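Long-range contacts in uncharacterized protein Af_0446 (Archaeoglobus fulgidus DSM 4304, PDB 3BUT), which is of unknown function but belongs to the LEA_2 (late embryogenesis abundant, water stress and hypersensitive response) family and may bind lipid: residues 99-104 with 113-118; 38-43 with 52-57; 20-25 with 69-74; 31-36 with 61-66. The protein carries 4 engineered substitutions. One frame throughout, in Å; residues are numbered along the deposited sequence. Where two conformers were deposited one is given.

In the fold
The fold pairs a three-stranded sheet with a four-stranded one. Interaction 3 joins two strands of the first sheet and is the buried contact, with six backbone bonds and aliphatic and aromatic groups turned to the second sheet. Interactions 1 and 2 lie in that second sheet. Each is a hairpin, and their inner strands 93-105 and 34-45 are neighbours. Interaction 2 is partly buried and rich in tyrosines; its Y39 hydroxyl accepts a hydrogen bond from S72 N of interaction 3. Interaction 1 is a surface contact, with two prolines beside a short paired region. Interaction 4, a small surface contact, lies at the start of strand 34-45, its centre about 21 Å from the centre of the chain.

Interaction 1: residues 99-104 with 113-118; sequences AIKPTI and VPVFLR
P102 meets the edge of the F116 ring. Its CG lies in the ring plane, 3.9 Å from F116 CE2, and the two side chains cross at about a right angle. P102 CD also rests 3.3 Å from P114 O. Beside this cluster I104 CD1 touches P114 CD at 3.8 Å. The opposite sheet face carries A99, whose CB is 3.7 Å from L117 CD2 and 4.1 Å from V115 CG1. K101 has CG anti to the backbone N (chi1 -171°). Its chain passes obliquely over V115, with CD 3.8 Å from V115 CG2, and its outer end reaches V113.

Two backbone bonds set this antiparallel hairpin pairing. I100 N donates to F116 O at 3.1 Å, and F116 N returns a nearly straight bond to I100 O at 3.0 Å. Further out, A99 and K101 bond to T42 and H40 of strand 34-45, so strand 93-105 is paired on both edges. I100 packs on F71 and L73 of the facing sheet.

P102 and P114 have no N-H to give. The P102/P114 position therefore lacks the usual N-H...O pair. Apolar contacts and CA-H...O approaches bridge it, and backbone bonding resumes between I104 and E112.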
loop_
_atom_site.group_PDB
_atom_site.type_symbol
_atom_site.label_atom_id
_atom_site.label_comp_id
_atom_site.label_asym_id
_atom_site.label_seq_id
_atom_site.Cartn_x
_atom_site.Cartn_y
_atom_site.Cartn_z
ATOM N N ALA A 99 8.641 9.407 -14.391
ATOM C CA ALA A 99 9.245 9.931 -15.606
ATOM C C ALA A 99 8.642 9.271 -16.833
ATOM O O ALA A 99 8.600 8.052 -16.919
ATOM C CB ALA A 99 10.730 9.726 -15.577
ATOM N N ILE A 100 8.160 10.083 -17.770
ATOM C CA ILE A 100 7.701 9.590 -19.067
ATOM C C ILE A 100 8.592 10.185 -20.154
ATOM O O ILE A 100 8.755 11.400 -20.238
ATOM C CB ILE A 100 6.203 9.898 -19.316
ATOM C CG1 ILE A 100 5.329 9.153 -18.304
ATOM C CG2 ILE A 100 5.781 9.500 -20.731
ATOM C CD1 ILE A 100 3.956 9.796 -18.059
ATOM N N LYS A 101 9.180 9.309 -20.964
ATOM C CA LYS A 101 10.127 9.691 -22.006
ATOM C C LYS A 101 9.574 9.288 -23.383
ATOM O O LYS A 101 9.849 8.187 -23.855
ATOM C CB LYS A 101 11.469 9.002 -21.724
ATOM C CG LYS A 101 12.650 9.441 -22.581
ATOM C CD LYS A 101 13.952 8.836 -22.042
ATOM C CE LYS A 101 15.059 8.819 -23.085
ATOM N NZ LYS A 101 14.966 7.640 -23.994
ATOM N N PRO A 102 8.759 10.161 -24.015
ATOM C CA PRO A 102 8.213 9.810 -25.323
ATOM C C PRO A 102 9.246 9.874 -26.439
ATOM O O PRO A 102 10.168 10.692 -26.397
ATOM C CB PRO A 102 7.122 10.855 -25.546
ATOM C CG PRO A 102 7.528 12.016 -24.734
ATOM C CD PRO A 102 8.279 11.479 -23.555
ATOM N N THR A 103 9.088 8.978 -27.406
ATOM C CA THR A 103 9.904 8.944 -28.602
ATOM C C THR A 103 9.144 9.685 -29.682
ATOM O O THR A 103 8.163 9.178 -30.220
ATOM C CB THR A 103 10.160 7.503 -29.068
ATOM O OG1 THR A 103 10.665 6.729 -27.976
ATOM C CG2 THR A 103 11.169 7.484 -30.193
ATOM N N ILE A 104 9.604 10.895 -29.979
ATOM C CA ILE A 104 8.963 11.779 -30.938
ATOM C C ILE A 104 9.744 11.718 -32.231
ATOM O O ILE A 104 10.942 11.988 -32.244
ATOM C CB ILE A 104 8.938 13.237 -30.420
ATOM C CG1 ILE A 104 8.191 13.320 -29.086
ATOM C CG2 ILE A 104 8.321 14.169 -31.457
ATOM C CD1 ILE A 104 8.376 14.632 -28.361
ATOM N N VAL A 113 13.807 13.031 -27.738
ATOM C CA VAL A 113 13.377 12.244 -26.571
ATOM C C VAL A 113 13.362 13.013 -25.238
ATOM O O VAL A 113 14.200 12.764 -24.369
ATOM C CB VAL A 113 14.175 10.914 -26.436
ATOM C CG1 VAL A 113 13.478 9.796 -27.196
ATOM C CG2 VAL A 113 15.626 11.083 -26.906
ATOM N N PRO A 114 12.397 13.941 -25.069
ATOM C CA PRO A 114 12.332 14.712 -23.829
ATOM C C PRO A 114 11.861 13.863 -22.643
ATOM O O PRO A 114 11.119 12.903 -22.825
ATOM C CB PRO A 114 11.311 15.808 -24.156
ATOM C CG PRO A 114 10.434 15.212 -25.181
ATOM C CD PRO A 114 11.317 14.321 -26.002
ATOM N N VAL A 115 12.319 14.207 -21.445
ATOM C CA VAL A 115 11.921 13.499 -20.233
ATOM C C VAL A 115 11.053 14.413 -19.384
ATOM O O VAL A 115 11.490 15.489 -18.961
ATOM C CB VAL A 115 13.143 13.029 -19.412
ATOM C CG1 VAL A 115 12.704 12.187 -18.233
ATOM C CG2 VAL A 115 14.113 12.243 -20.285
ATOM N N PHE A 116 9.816 13.986 -19.156
ATOM C CA PHE A 116 8.887 14.723 -18.317
ATOM C C PHE A 116 8.856 14.100 -16.932
ATOM O O PHE A 116 8.461 12.955 -16.773
ATOM C CB PHE A 116 7.494 14.752 -18.954
ATOM C CG PHE A 116 7.469 15.425 -20.298
ATOM C CD1 PHE A 116 7.404 16.810 -20.394
ATOM C CD2 PHE A 116 7.533 14.676 -21.464
ATOM C CE1 PHE A 116 7.404 17.439 -21.636
ATOM C CE2 PHE A 116 7.525 15.291 -22.709
ATOM C CZ PHE A 116 7.460 16.676 -22.794
ATOM N N LEU A 117 9.306 14.861 -15.939
ATOM C CA LEU A 117 9.385 14.378 -14.566
ATOM C C LEU A 117 8.274 14.973 -13.718
ATOM O O LEU A 117 7.921 16.144 -13.869
ATOM C CB LEU A 117 10.734 14.725 -13.941
ATOM C CG LEU A 117 12.038 14.342 -14.645
ATOM C CD1 LEU A 117 13.163 15.222 -14.130
ATOM C CD2 LEU A 117 12.381 12.881 -14.440
ATOM N N ARG A 118 7.723 14.151 -12.832
ATOM C CA ARG A 118 6.734 14.601 -11.863
ATOM C C ARG A 118 7.077 13.999 -10.505
ATOM O O ARG A 118 7.140 12.777 -10.355
ATOM C CB ARG A 118 5.315 14.219 -12.303
ATOM C CG ARG A 118 4.216 15.104 -11.715
ATOM C CD ARG A 118 3.499 14.448 -10.540
ATOM N NE ARG A 118 2.674 15.407 -9.805
ATOM C CZ ARG A 118 1.539 15.109 -9.174
ATOM N NH1 ARG A 118 1.057 13.870 -9.191
ATOM N NH2 ARG A 118 0.873 16.061 -8.534
#

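Interaction 2: residues 38-43 with 52-57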
loop_
_atom_site.group_PDB
_atom_site.type_symbol
_atom_site.label_atom_id
_atom_site.label_comp_id
_atom_site.label_asym_id
_atom_site.label_seq_id
_atom_site.Cartn_x
_atom_site.Cartn_y
_atom_site.Cartn_z
ATOM N N GLY A 38 6.177 5.822 -29.395
ATOM C CA GLY A 38 6.045 5.127 -28.134
ATOM C C GLY A 38 6.623 5.971 -27.031
ATOM O O GLY A 38 6.884 7.154 -27.225
ATOM N N TYR A 39 6.830 5.349 -25.872
ATOM C CA TYR A 39 7.318 6.039 -24.685
ATOM C C TYR A 39 7.941 5.062 -23.711
ATOM O O TYR A 39 7.504 3.918 -23.598
ATOM C CB TYR A 39 6.184 6.815 -23.997
ATOM C CG TYR A 39 4.969 5.964 -23.635
ATOM C CD1 TYR A 39 3.986 5.673 -24.582
ATOM C CD2 TYR A 39 4.802 5.466 -22.342
ATOM C CE1 TYR A 39 2.882 4.891 -24.259
ATOM C CE2 TYR A 39 3.697 4.685 -22.008
ATOM C CZ TYR A 39 2.740 4.411 -22.967
ATOM O OH TYR A 39 1.647 3.634 -22.649
ATOM N N HIS A 40 8.966 5.528 -23.014
ATOM C CA HIS A 40 9.514 4.821 -21.870
ATOM C C HIS A 40 8.986 5.470 -20.598
ATOM O O HIS A 40 8.846 6.695 -20.526
ATOM C CB HIS A 40 11.041 4.850 -21.893
ATOM C CG HIS A 40 11.674 3.968 -20.861
ATOM N ND1 HIS A 40 12.121 2.694 -21.144
ATOM C CD2 HIS A 40 11.922 4.169 -19.545
ATOM C CE1 HIS A 40 12.619 2.151 -20.047
ATOM N NE2 HIS A 40 12.507 3.024 -19.062
ATOM N N TYR A 41 8.681 4.653 -19.595
ATOM C CA TYR A 41 8.254 5.188 -18.306
ATOM C C TYR A 41 8.976 4.555 -17.145
ATOM O O TYR A 41 9.364 3.391 -17.209
ATOM C CB TYR A 41 6.735 5.085 -18.125
ATOM C CG TYR A 41 6.200 3.679 -18.089
ATOM C CD1 TYR A 41 5.892 3.001 -19.263
ATOM C CD2 TYR A 41 5.990 3.025 -16.877
ATOM C CE1 TYR A 41 5.402 1.709 -19.234
ATOM C CE2 TYR A 41 5.500 1.733 -16.840
ATOM C CZ TYR A 41 5.207 1.083 -18.019
ATOM O OH TYR A 41 4.721 -0.204 -17.982
ATOM N N THR A 42 9.177 5.344 -16.091
ATOM C CA THR A 42 9.711 4.854 -14.819
ATOM C C THR A 42 8.921 5.435 -13.659
ATOM O O THR A 42 8.496 6.590 -13.705
ATOM C CB THR A 42 11.231 5.185 -14.590
ATOM O OG1 THR A 42 11.435 6.603 -14.550
ATOM C CG2 THR A 42 12.120 4.583 -15.657
ATOM N N ILE A 43 8.711 4.627 -12.624
ATOM C CA ILE A 43 8.187 5.121 -11.352
ATOM C C ILE A 43 9.121 4.691 -10.222
ATOM O O ILE A 43 9.367 3.504 -10.033
ATOM C CB ILE A 43 6.747 4.636 -11.067
ATOM C CG1 ILE A 43 5.788 5.093 -12.182
ATOM C CG2 ILE A 43 6.269 5.152 -9.704
ATOM C CD1 ILE A 43 4.383 4.538 -12.073
ATOM N N ASP A 52 9.247 0.292 -14.716
ATOM C CA ASP A 52 10.273 0.579 -15.707
ATOM C C ASP A 52 9.888 -0.146 -16.988
ATOM O O ASP A 52 10.147 -1.343 -17.133
ATOM C CB ASP A 52 11.635 0.083 -15.203
ATOM C CG ASP A 52 12.763 0.342 -16.181
ATOM O OD1 ASP A 52 12.835 1.457 -16.736
ATOM O OD2 ASP A 52 13.592 -0.572 -16.381
ATOM N N GLY A 53 9.262 0.564 -17.920
ATOM C CA GLY A 53 8.783 -0.088 -19.130
ATOM C C GLY A 53 8.779 0.755 -20.383
ATOM O O GLY A 53 8.862 1.981 -20.320
ATOM N N TYR A 54 8.690 0.075 -21.524
ATOM C CA TYR A 54 8.502 0.721 -22.818
ATOM C C TYR A 54 7.259 0.183 -23.514
ATOM O O TYR A 54 7.087 -1.028 -23.637
ATOM C CB TYR A 54 9.718 0.509 -23.734
ATOM C CG TYR A 54 9.713 1.435 -24.931
ATOM C CD1 TYR A 54 10.305 2.697 -24.857
ATOM C CD2 TYR A 54 9.102 1.062 -26.133
ATOM C CE1 TYR A 54 10.294 3.561 -25.944
ATOM C CE2 TYR A 54 9.075 1.927 -27.226
ATOM C CZ TYR A 54 9.675 3.173 -27.123
ATOM O OH TYR A 54 9.679 4.028 -28.201
ATOM N N GLU A 55 6.393 1.083 -23.985
ATOM C CA GLU A 55 5.170 0.781 -24.760
ATOM C C GLU A 55 5.332 1.204 -26.225
ATOM O O GLU A 55 5.689 2.292 -26.540
ATOM C CB GLU A 55 3.904 1.439 -24.179
ATOM C CG GLU A 55 2.748 0.539 -23.755
ATOM C CD GLU A 55 1.521 0.573 -24.690
ATOM O OE1 GLU A 55 1.565 -0.088 -25.733
ATOM O OE2 GLU A 55 0.483 1.210 -24.402
ATOM N N ASN A 56 5.068 0.289 -27.131
ATOM C CA ASN A 56 5.146 0.612 -28.546
ATOM C C ASN A 56 3.751 0.847 -29.134
ATOM O O ASN A 56 3.083 -0.094 -29.567
ATOM C CB ASN A 56 5.901 -0.499 -29.289
ATOM C CG ASN A 56 6.087 -0.208 -30.768
ATOM O OD1 ASN A 56 6.021 -1.119 -31.594
ATOM N ND2 ASN A 56 6.326 1.054 -31.110
ATOM N N SER A 57 3.310 2.105 -29.128
ATOM C CA SER A 57 2.000 2.471 -29.678
ATOM C C SER A 57 2.069 3.795 -30.440
ATOM O O SER A 57 1.934 4.867 -29.842
ATOM C CB SER A 57 0.937 2.522 -28.572
ATOM O OG SER A 57 1.085 3.675 -27.761
HETATM O O HOH W 1 -0.741 3.354 -24.671
#
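Four rings of this beta hairpin lie against the backbone or side chains of the partner strand. E55 CB sits over one face of the Y39 ring, 3.9 Å from its centroid, a CH-pi contact. G53 CA lies likewise over the Y41 ring, 4.1 Å from its centroid. On the other side of the sheet, Y39 O stands 3.3 Å above the plane of the Y54 ring, toward its rim. G53 O is above the H40 ring, again off centre, and D52 OD1 and T42 CG2 lie at its edge.

Y39 and Y41 hold CG between the backbone N and the carbonyl carbon (chi1 55° and 64°). This crowded position swings each ring across the neighbouring strand, and G53 has no side chain in the way of Y41.

The strands 34-45 and 48-61 run antiparallel; Y41 N donates to G53 O at 2.8 Å. H40 NE2 donates to D52 OD1 at 2.8 Å. That bond is bent (140°) and meets the carboxylate from above its plane.

Y39 OH also accepts from S72 N in the facing sheet. One water lies 3.1 Å from Y39 OH and donates to E55 OE2 at 2.5 Å.

Interaction 3: residues 20-25 with 69-74; sequences IVALAK and LKFSLR
The F71 ring meets A24 with its edge. CG is anti to the carbonyl carbon (chi1 -57°), and this sends the ring along the sheet until CE2 meets A24 CB at 3.8 Å, with the methyl in the ring plane. Nearer the backbone, F71 CB faces A22 CB at 4.2 Å. On the same face I20 CG2, anti to its own backbone N, approaches L73 CD1 at 4.3 Å.

K70 belongs to the other face. Its CG is anti to the backbone N, and the chain crosses V21 and L23 obliquely. K70 CG touches V21 CG1 at 3.9 Å, while K70 CB touches L23 CD2 at 3.8 Å. The aliphatic part of the lysine thus does the packing. S72 uses its hydroxyl to bond E19, and that oxygen also lies over the centre of the R74 guanidinium.

Six backbone bonds fix the antiparallel register. They join I20 with L73, A22 with F71 and A24 with L69, one each way per pair. The shortest runs from L69 N to A24 O at 2.7 Å, and its donor stands above the carbonyl plane.

Strand 17-27 is the middle strand of its sheet, with 3-10 along its other edge. The face with F71, L73 and L69 packs on the facing four-stranded sheet, where F71 meets Y39 edge-to-face, L73 meets Y41 and L69 meets V36. Two facing antiparallel sheets are consistent with the E-set clan, to which the LEA_2 family belongs. I20 also packs on W10 of strand 3-10 and on L127 of the second subunit.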
loop_
_atom_site.group_PDB
_atom_site.type_symbol
_atom_site.label_atom_id
_atom_site.label_comp_id
_atom_site.label_asym_id
_atom_site.label_seq_id
_atom_site.Cartn_x
_atom_site.Cartn_y
_atom_site.Cartn_z
ATOM N N ILE A 20 -1.766 3.024 -14.044
ATOM C CA ILE A 20 -2.101 4.430 -13.962
ATOM C C ILE A 20 -2.159 4.919 -15.402
ATOM O O ILE A 20 -1.299 4.571 -16.206
ATOM C CB ILE A 20 -1.057 5.217 -13.139
ATOM C CG1 ILE A 20 -0.983 4.658 -11.713
ATOM C CG2 ILE A 20 -1.400 6.706 -13.103
ATOM C CD1 ILE A 20 0.243 5.101 -10.915
ATOM N N VAL A 21 -3.191 5.693 -15.731
ATOM C CA VAL A 21 -3.354 6.226 -17.075
ATOM C C VAL A 21 -3.198 7.736 -17.036
ATOM O O VAL A 21 -3.933 8.421 -16.327
ATOM C CB VAL A 21 -4.735 5.861 -17.688
ATOM C CG1 VAL A 21 -4.823 6.322 -19.141
ATOM C CG2 VAL A 21 -4.993 4.371 -17.604
ATOM N N ALA A 22 -2.226 8.241 -17.790
ATOM C CA ALA A 22 -2.046 9.672 -17.974
ATOM C C ALA A 22 -2.630 10.057 -19.325
ATOM O O ALA A 22 -2.390 9.375 -20.318
ATOM C CB ALA A 22 -0.567 10.034 -17.902
ATOM N N LEU A 23 -3.419 11.130 -19.350
ATOM C CA LEU A 23 -3.984 11.646 -20.594
ATOM C C LEU A 23 -3.465 13.047 -20.873
ATOM O O LEU A 23 -3.844 14.001 -20.194
ATOM C CB LEU A 23 -5.514 11.658 -20.560
ATOM C CG LEU A 23 -6.284 10.343 -20.419
ATOM C CD1 LEU A 23 -7.766 10.608 -20.590
ATOM C CD2 LEU A 23 -5.811 9.289 -21.409
ATOM N N ALA A 24 -2.600 13.162 -21.877
ATOM C CA ALA A 24 -1.983 14.437 -22.235
ATOM C C ALA A 24 -2.580 15.023 -23.508
ATOM O O ALA A 24 -2.517 14.406 -24.569
ATOM C CB ALA A 24 -0.474 14.269 -22.389
ATOM N N LYS A 25 -3.162 16.213 -23.389
ATOM C CA LYS A 25 -3.648 16.955 -24.540
ATOM C C LYS A 25 -2.492 17.736 -25.164
ATOM O O LYS A 25 -1.960 18.660 -24.553
ATOM C CB LYS A 25 -4.782 17.899 -24.123
ATOM C CG LYS A 25 -5.491 18.645 -25.271
ATOM C CD LYS A 25 -6.460 17.754 -26.050
ATOM C CE LYS A 25 -7.376 18.580 -26.950
ATOM N NZ LYS A 25 -8.220 17.741 -27.851
ATOM N N LEU A 69 -3.190 12.230 -25.955
ATOM C CA LEU A 69 -2.312 11.067 -25.911
ATOM C C LEU A 69 -2.502 10.305 -24.605
ATOM O O LEU A 69 -2.656 10.917 -23.554
ATOM C CB LEU A 69 -0.845 11.489 -26.015
ATOM C CG LEU A 69 -0.333 12.417 -27.119
ATOM C CD1 LEU A 69 1.176 12.516 -27.011
ATOM C CD2 LEU A 69 -0.744 11.957 -28.502
ATOM N N LYS A 70 -2.457 8.975 -24.696
ATOM C CA LYS A 70 -2.648 8.087 -23.547
ATOM C C LYS A 70 -1.354 7.344 -23.207
ATOM O O LYS A 70 -0.761 6.667 -24.061
ATOM C CB LYS A 70 -3.791 7.094 -23.828
ATOM C CG LYS A 70 -3.886 5.899 -22.874
ATOM C CD LYS A 70 -4.825 4.828 -23.425
ATOM C CE LYS A 70 -4.363 3.415 -23.062
ATOM N NZ LYS A 70 -4.669 3.012 -21.655
ATOM N N PHE A 71 -0.929 7.479 -21.956
ATOM C CA PHE A 71 0.246 6.800 -21.433
ATOM C C PHE A 71 -0.184 5.822 -20.335
ATOM O O PHE A 71 -0.731 6.217 -19.304
ATOM C CB PHE A 71 1.270 7.818 -20.909
ATOM C CG PHE A 71 1.702 8.836 -21.937
ATOM C CD1 PHE A 71 2.696 8.534 -22.861
ATOM C CD2 PHE A 71 1.116 10.094 -21.980
ATOM C CE1 PHE A 71 3.095 9.463 -23.821
ATOM C CE2 PHE A 71 1.503 11.027 -22.930
ATOM C CZ PHE A 71 2.501 10.714 -23.851
ATOM N N SER A 72 0.037 4.537 -20.585
ATOM C CA SER A 72 -0.308 3.493 -19.642
ATOM C C SER A 72 0.920 3.141 -18.821
ATOM O O SER A 72 1.890 2.598 -19.345
ATOM C CB SER A 72 -0.823 2.263 -20.389
ATOM O OG SER A 72 -1.124 1.210 -19.492
ATOM N N LEU A 73 0.875 3.460 -17.534
ATOM C CA LEU A 73 1.997 3.213 -16.643
ATOM C C LEU A 73 1.656 2.048 -15.740
ATOM O O LEU A 73 0.793 2.168 -14.873
ATOM C CB LEU A 73 2.301 4.458 -15.809
ATOM C CG LEU A 73 2.176 5.835 -16.472
ATOM C CD1 LEU A 73 2.262 6.934 -15.430
ATOM C CD2 LEU A 73 3.225 6.043 -17.550
ATOM N N ARG A 74 2.330 0.920 -15.947
ATOM C CA ARG A 74 2.034 -0.299 -15.203
ATOM C C ARG A 74 3.064 -0.593 -14.119
ATOM O O ARG A 74 4.265 -0.501 -14.349
ATOM C CB ARG A 74 1.897 -1.498 -16.143
ATOM C CG ARG A 74 0.697 -1.420 -17.082
ATOM C CD ARG A 74 0.764 -2.497 -18.158
ATOM N NE ARG A 74 -0.044 -2.152 -19.326
ATOM C CZ ARG A 74 0.378 -1.405 -20.345
ATOM N NH1 ARG A 74 -0.441 -1.147 -21.357
ATOM N NH2 ARG A 74 1.610 -0.905 -20.357
#

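Interaction 4: residues 31-36 with 61-66; sequences VVPIVV and VKPASA. Engineered in segment 61-66: A64 (natural residue Lys), A66 (natural residue Lys).
A type II beta turn, K62 to S65, follows the end of strand 48-61 and lies against the loop that leads into strand 34-45. P63 is its second residue and carries the contact of the turn with residues 31-33. Its CB rests 3.5 Å from V31 O. CG comes closer to the same oxygen, at 3.3 Å, and also lies against the carbonyl carbon of V32. CD completes the ring on the side of P33, 4.0 Å from P33 CB. One edge of the pyrrolidine ring therefore follows the backbone of residues 31-33.

The turn that places P63 here is closed by S65 N bonding back to K62 O at 3.1 Å. P63 has phi -55°, as suits a proline at this position. A64, an engineered residue, follows with a positive phi of 66°.

Before the turn, I34 and V61 form one antiparallel hydrogen-bonded pair. V61 N donates to I34 O at 2.8 Å. Their side chains share a face of the sheet, with I34 CB and V61 CB 4.3 Å apart. V61 also packs on V26 of strand 17-27, and I34 on I104 of strand 93-105.

N28 sits beside both segments and its ND2 bonds V32 O and V61 O. V61 O thus accepts two N-H groups, N28 ND2 and I34 N, the latter at 3.0 Å, while P33 CA touches this oxygen at 3.3 Å.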
loop_
_atom_site.group_PDB
_atom_site.type_symbol
_atom_site.label_atom_id
_atom_site.label_comp_id
_atom_site.label_asym_id
_atom_site.label_seq_id
_atom_site.Cartn_x
_atom_site.Cartn_y
_atom_site.Cartn_z
ATOM N N VAL A 31 4.266 22.713 -38.914
ATOM C CA VAL A 31 3.501 22.588 -40.151
ATOM C C VAL A 31 3.526 21.144 -40.672
ATOM O O VAL A 31 2.885 20.824 -41.670
ATOM C CB VAL A 31 3.964 23.614 -41.234
ATOM C CG1 VAL A 31 3.662 25.049 -40.781
ATOM C CG2 VAL A 31 5.453 23.453 -41.556
ATOM N N VAL A 32 4.272 20.285 -39.983
ATOM C CA VAL A 32 4.358 18.858 -40.319
ATOM C C VAL A 32 3.777 18.033 -39.156
ATOM O O VAL A 32 3.633 18.562 -38.052
ATOM C CB VAL A 32 5.821 18.428 -40.648
ATOM C CG1 VAL A 32 6.302 19.111 -41.919
ATOM C CG2 VAL A 32 6.753 18.715 -39.490
ATOM N N PRO A 33 3.402 16.755 -39.401
ATOM C CA PRO A 33 2.834 16.001 -38.285
ATOM C C PRO A 33 3.878 15.467 -37.312
ATOM O O PRO A 33 5.006 15.178 -37.709
ATOM C CB PRO A 33 2.114 14.843 -38.974
ATOM C CG PRO A 33 2.874 14.619 -40.208
ATOM C CD PRO A 33 3.423 15.954 -40.639
ATOM N N ILE A 34 3.488 15.364 -36.045
ATOM C CA ILE A 34 4.313 14.764 -35.007
ATOM C C ILE A 34 3.907 13.302 -34.945
ATOM O O ILE A 34 2.718 12.990 -34.989
ATOM C CB ILE A 34 4.054 15.435 -33.638
ATOM C CG1 ILE A 34 4.523 16.892 -33.648
ATOM C CG2 ILE A 34 4.731 14.672 -32.494
ATOM C CD1 ILE A 34 4.134 17.663 -32.389
ATOM N N VAL A 35 4.880 12.399 -34.889
ATOM C CA VAL A 35 4.584 11.006 -34.557
ATOM C C VAL A 35 5.192 10.679 -33.194
ATOM O O VAL A 35 6.380 10.884 -32.983
ATOM C CB VAL A 35 5.100 10.010 -35.625
ATOM C CG1 VAL A 35 4.529 8.610 -35.373
ATOM C CG2 VAL A 35 4.743 10.482 -37.020
ATOM N N VAL A 36 4.362 10.213 -32.266
ATOM C CA VAL A 36 4.847 9.664 -31.008
ATOM C C VAL A 36 4.816 8.154 -31.188
ATOM O O VAL A 36 3.759 7.537 -31.077
ATOM C CB VAL A 36 3.965 10.076 -29.794
ATOM C CG1 VAL A 36 4.591 9.597 -28.490
ATOM C CG2 VAL A 36 3.768 11.583 -29.744
ATOM N N VAL A 61 -0.042 13.304 -34.510
ATOM C CA VAL A 61 -0.779 14.541 -34.313
ATOM C C VAL A 61 -0.626 15.334 -35.613
ATOM O O VAL A 61 0.490 15.647 -36.016
ATOM C CB VAL A 61 -0.258 15.356 -33.105
ATOM C CG1 VAL A 61 -1.239 16.465 -32.747
ATOM C CG2 VAL A 61 -0.033 14.456 -31.893
ATOM N N LYS A 62 -1.752 15.627 -36.265
ATOM C CA LYS A 62 -1.751 16.355 -37.535
ATOM C C LYS A 62 -1.335 17.807 -37.305
ATOM O O LYS A 62 -1.541 18.336 -36.212
ATOM C CB LYS A 62 -3.123 16.272 -38.218
ATOM C CG LYS A 62 -3.369 14.965 -38.982
ATOM C CD LYS A 62 -4.218 15.179 -40.243
ATOM C CE LYS A 62 -5.722 15.211 -39.971
ATOM N NZ LYS A 62 -6.315 13.855 -39.790
ATOM N N PRO A 63 -0.699 18.456 -38.325
ATOM C CA PRO A 63 -0.285 19.861 -38.148
ATOM C C PRO A 63 -1.439 20.763 -37.741
ATOM O O PRO A 63 -2.528 20.621 -38.289
ATOM C CB PRO A 63 0.186 20.280 -39.542
ATOM C CG PRO A 63 0.439 19.049 -40.283
ATOM C CD PRO A 63 -0.299 17.932 -39.647
ATOM N N ALA A 64 -1.196 21.650 -36.770
ATOM C CA ALA A 64 -2.199 22.589 -36.213
ATOM C C ALA A 64 -3.377 21.958 -35.446
ATOM O O ALA A 64 -4.274 22.667 -34.983
ATOM C CB ALA A 64 -2.697 23.591 -37.289
ATOM N N SER A 65 -3.360 20.635 -35.301
ATOM C CA SER A 65 -4.413 19.907 -34.593
ATOM C C SER A 65 -4.001 19.604 -33.163
ATOM O O SER A 65 -2.817 19.623 -32.836
ATOM C CB SER A 65 -4.742 18.596 -35.309
ATOM O OG SER A 65 -5.779 18.771 -36.248
ATOM N N ALA A 66 -5.001 19.335 -32.324
ATOM C CA ALA A 66 -4.797 18.901 -30.944
ATOM C C ALA A 66 -5.284 17.466 -30.753
ATOM O O ALA A 66 -6.308 17.073 -31.310
ATOM C CB ALA A 66 -5.492 19.846 -29.977
#